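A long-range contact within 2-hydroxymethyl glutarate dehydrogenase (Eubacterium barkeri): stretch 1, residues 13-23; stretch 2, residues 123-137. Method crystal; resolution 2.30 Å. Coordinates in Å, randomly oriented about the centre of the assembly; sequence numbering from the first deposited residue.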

# COMPACT_ATOMS: atom_id res chain seq x y z
N GLY A 13 16.78 5.13 32.79
CA GLY A 13 15.33 5.00 32.67
C GLY A 13 14.78 3.81 33.42
O GLY A 13 15.36 3.35 34.41
N ALA A 14 13.64 3.31 32.95
CA ALA A 14 13.00 2.14 33.54
C ALA A 14 13.88 0.90 33.37
O ALA A 14 13.86 0.00 34.21
CB ALA A 14 11.63 1.91 32.91
N MET A 15 14.66 0.87 32.29
CA MET A 15 15.59 -0.21 32.00
C MET A 15 16.95 0.04 32.65
O MET A 15 17.50 -0.84 33.31
CB MET A 15 15.78 -0.36 30.49
CG MET A 15 14.49 -0.59 29.71
SD MET A 15 13.77 -2.20 30.05
CE MET A 15 14.86 -3.22 29.09
N GLY A 16 17.49 1.24 32.46
CA GLY A 16 18.83 1.59 32.93
C GLY A 16 19.03 1.37 34.42
O GLY A 16 20.05 0.84 34.85
N LYS A 17 18.03 1.78 35.20
CA LYS A 17 18.12 1.71 36.65
C LYS A 17 18.35 0.28 37.17
O LYS A 17 19.37 0.03 37.82
CB LYS A 17 16.91 2.38 37.31
CG LYS A 17 17.07 2.64 38.80
N PRO A 18 17.44 -0.67 36.87
CA PRO A 18 17.66 -2.06 37.33
C PRO A 18 18.93 -2.73 36.78
O PRO A 18 19.53 -3.56 37.47
CB PRO A 18 16.40 -2.80 36.84
CG PRO A 18 15.85 -1.96 35.76
CD PRO A 18 16.16 -0.55 36.15
N MET A 19 19.32 -2.38 35.56
CA MET A 19 20.56 -2.89 34.96
C MET A 19 21.76 -2.46 35.80
O MET A 19 22.61 -3.27 36.13
CB MET A 19 20.73 -2.38 33.53
CG MET A 19 19.74 -2.94 32.53
SD MET A 19 20.10 -2.48 30.82
CE MET A 19 20.81 -0.86 30.95
N ALA A 20 21.80 -1.17 36.13
CA ALA A 20 22.88 -0.62 36.97
C ALA A 20 22.93 -1.30 38.33
O ALA A 20 24.01 -1.62 38.82
CB ALA A 20 22.71 0.90 37.14
N ILE A 21 21.76 -1.52 38.93
CA ILE A 21 21.65 -2.18 40.23
C ILE A 21 22.16 -3.62 40.19
O ILE A 21 22.88 -4.04 41.10
CB ILE A 21 20.20 -2.16 40.75
CG1 ILE A 21 19.82 -0.74 41.17
CG2 ILE A 21 20.03 -3.12 41.93
CD1 ILE A 21 18.36 -0.59 41.51
N ASN A 22 21.79 -4.37 39.15
CA ASN A 22 22.28 -5.74 38.98
C ASN A 22 23.80 -5.78 38.84
O ASN A 22 24.45 -6.68 39.37
CB ASN A 22 21.62 -6.41 37.78
CG ASN A 22 20.18 -6.83 38.06
OD1 ASN A 22 19.82 -7.07 39.20
ND2 ASN A 22 19.37 -6.91 37.01
N LEU A 23 24.36 -4.80 38.13
CA LEU A 23 25.81 -4.66 38.01
C LEU A 23 26.45 -4.33 39.36
O LEU A 23 27.50 -4.86 39.70
CB LEU A 23 26.16 -3.58 36.98
CG LEU A 23 26.00 -3.98 35.51
CD1 LEU A 23 25.98 -2.74 34.62
CD2 LEU A 23 27.10 -4.93 35.07
N PRO A 123 20.28 -3.80 21.32
CA PRO A 123 18.90 -3.68 21.76
C PRO A 123 18.45 -4.92 22.56
O PRO A 123 18.97 -6.02 22.35
CB PRO A 123 18.11 -3.56 20.46
CG PRO A 123 19.00 -4.15 19.43
CD PRO A 123 20.38 -3.82 19.85
N VAL A 124 17.52 -4.71 23.47
CA VAL A 124 17.11 -5.75 24.39
C VAL A 124 15.61 -6.02 24.29
O VAL A 124 14.85 -5.17 23.80
CB VAL A 124 17.43 -5.37 25.84
CG1 VAL A 124 18.90 -4.97 25.97
CG2 VAL A 124 16.51 -4.25 26.31
N SER A 125 15.20 -7.20 24.73
CA SER A 125 13.79 -7.49 24.96
C SER A 125 13.60 -8.14 26.33
O SER A 125 14.56 -8.68 26.90
CB SER A 125 13.23 -8.38 23.85
OG SER A 125 13.94 -9.60 23.75
N GLY A 126 12.38 -8.07 26.86
CA GLY A 126 12.06 -8.59 28.19
C GLY A 126 11.40 -7.57 29.11
O GLY A 126 10.82 -7.93 30.14
N GLY A 127 11.52 -6.29 28.75
CA GLY A 127 10.86 -5.22 29.49
C GLY A 127 11.53 -4.92 30.81
O GLY A 127 12.65 -5.38 31.07
N THR A 128 10.84 -4.15 31.65
CA THR A 128 11.36 -3.72 32.94
C THR A 128 11.44 -4.87 33.93
O THR A 128 12.35 -4.92 34.76
CB THR A 128 10.49 -2.58 33.56
OG1 THR A 128 9.11 -2.91 33.44
CG2 THR A 128 10.76 -1.25 32.85
N LYS A 129 10.49 -5.80 33.85
CA LYS A 129 10.53 -6.99 34.69
C LYS A 129 11.75 -7.87 34.38
O LYS A 129 12.40 -8.38 35.30
CB LYS A 129 9.23 -7.79 34.55
CG LYS A 129 7.99 -7.00 34.99
CD LYS A 129 6.99 -7.86 35.76
CE LYS A 129 6.05 -7.01 36.60
NZ LYS A 129 5.16 -7.84 37.45
N GLY A 130 12.06 -8.03 33.10
CA GLY A 130 13.28 -8.72 32.69
C GLY A 130 14.53 -7.96 33.07
O GLY A 130 15.56 -8.56 33.35
N ALA A 131 14.45 -6.63 33.06
CA ALA A 131 15.56 -5.78 33.45
C ALA A 131 15.88 -5.96 34.94
O ALA A 131 17.04 -6.08 35.33
CB ALA A 131 15.25 -4.32 33.15
N GLU A 132 14.82 -5.98 35.75
CA GLU A 132 14.94 -6.19 37.19
C GLU A 132 15.52 -7.56 37.52
O GLU A 132 16.45 -7.67 38.32
CB GLU A 132 13.58 -6.03 37.86
CG GLU A 132 13.08 -4.59 37.92
CD GLU A 132 11.61 -4.48 38.32
OE1 GLU A 132 11.04 -3.38 38.17
OE2 GLU A 132 11.03 -5.49 38.78
N ALA A 133 14.98 -8.60 36.89
CA ALA A 133 15.41 -9.97 37.13
C ALA A 133 16.76 -10.31 36.49
O ALA A 133 17.32 -11.37 36.77
CB ALA A 133 14.36 -10.96 36.64
N GLY A 134 17.28 -9.43 35.63
CA GLY A 134 18.53 -9.69 34.92
C GLY A 134 18.39 -10.79 33.87
O GLY A 134 19.36 -11.49 33.57
N THR A 135 17.19 -10.92 33.30
CA THR A 135 16.88 -11.99 32.36
C THR A 135 16.61 -11.49 30.94
O THR A 135 16.09 -12.24 30.11
CB THR A 135 15.66 -12.81 32.85
OG1 THR A 135 14.51 -11.96 32.95
CG2 THR A 135 15.97 -13.44 34.20
N LEU A 136 16.97 -10.24 30.68
CA LEU A 136 16.80 -9.63 29.36
C LEU A 136 17.43 -10.46 28.25
O LEU A 136 18.51 -11.03 28.44
CB LEU A 136 17.42 -8.23 29.33
CG LEU A 136 16.71 -7.11 30.09
CD1 LEU A 136 17.58 -5.86 30.07
CD2 LEU A 136 15.33 -6.83 29.51
N THR A 137 16.77 -10.51 27.10
CA THR A 137 17.40 -11.03 25.88
C THR A 137 18.09 -9.87 25.20
O THR A 137 17.48 -8.83 24.99
CB THR A 137 16.38 -11.70 24.94
OG1 THR A 137 15.86 -12.86 25.58
CG2 THR A 137 17.03 -12.10 23.62
O HOH W 1 17.97 -5.03 39.57
O HOH W 2 19.47 -6.42 34.36

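The contact sets the helix of stretch 1, which runs on through L23, beside the helix of stretch 2; residues that touch are at least 109 apart in sequence. The helix axes approach to 8.0 Å and their N-to-C directions differ by 12°, so the two run nearly parallel and the register advances in step: M15 lies nearest T128 (5.6 Å CA to CA), P18 nearest E132 (4.9 Å CA to CA) and N22 nearest G134 (6.8 Å CA to CA). The two stretches together bury 455 Å².

G13 has no partner across the interface, but its carbonyl O accepts from K17 N at 3.2 Å. At A14 the contact begins with a tight methyl pair, A14 CB to T128 CG2 at 3.3 Å.

M15 gives up the most area of any residue here, 91 Å². Its CA-to-CB bond points sideways, yet three successive m rotamers (chi1 -56°, chi2 -69°, chi3 -76°) fold the chain so that its end comes nearer the other stretch. There M15 CE packs on V124 CG2 at 3.4 Å and on L136 CD2 at 3.7 Å, while M15 SD sits 4.0 Å from A131 CB and 3.5 Å from G127 O. The thioether thus reaches past the helix to V124, in a strand, and to L136; S125 and T137 pair through S125 N to T137 O (2.8 Å) and T137 N to S125 O (2.9 Å).

G16 and K17 make no contact with stretch 2. P18 points toward the second helix where the backbones come closest: its CG meets A131 CB at 3.6 Å, and its CB lies 3.7 Å from E132 CA. The CA-to-CB bond of E132 points away, so the proline ring lies close to its backbone. The small A131 side chain, pointing toward stretch 1, is touched by both M15 and P18.

M19 is buried and contributes less, its SD lying 4.3 Å from L136 CD1. A20 and I21 are out of reach.

N22 supplies the polar end of the contact. Pointing toward stretch 2 with chi1 at -75°, N22 ND2 donates to E132 O at 3.3 Å, with an N-H...O angle of 157°. N22 ND2 is also 3.0 Å from A131 O. Water 2 bridges the same region, accepting from N22 ND2 at 2.7 Å and donating to A131 O at 2.6 Å. Water 1 lies within donating distance and angle of P18 O (3.0 Å) and E132 O (3.3 Å). The carbonyls of A131 and E132 belong to the last turn of the second helix, just before G134 leaves helical geometry with phi 70°; G134 N makes a weak bond to A131 O at 3.4 Å.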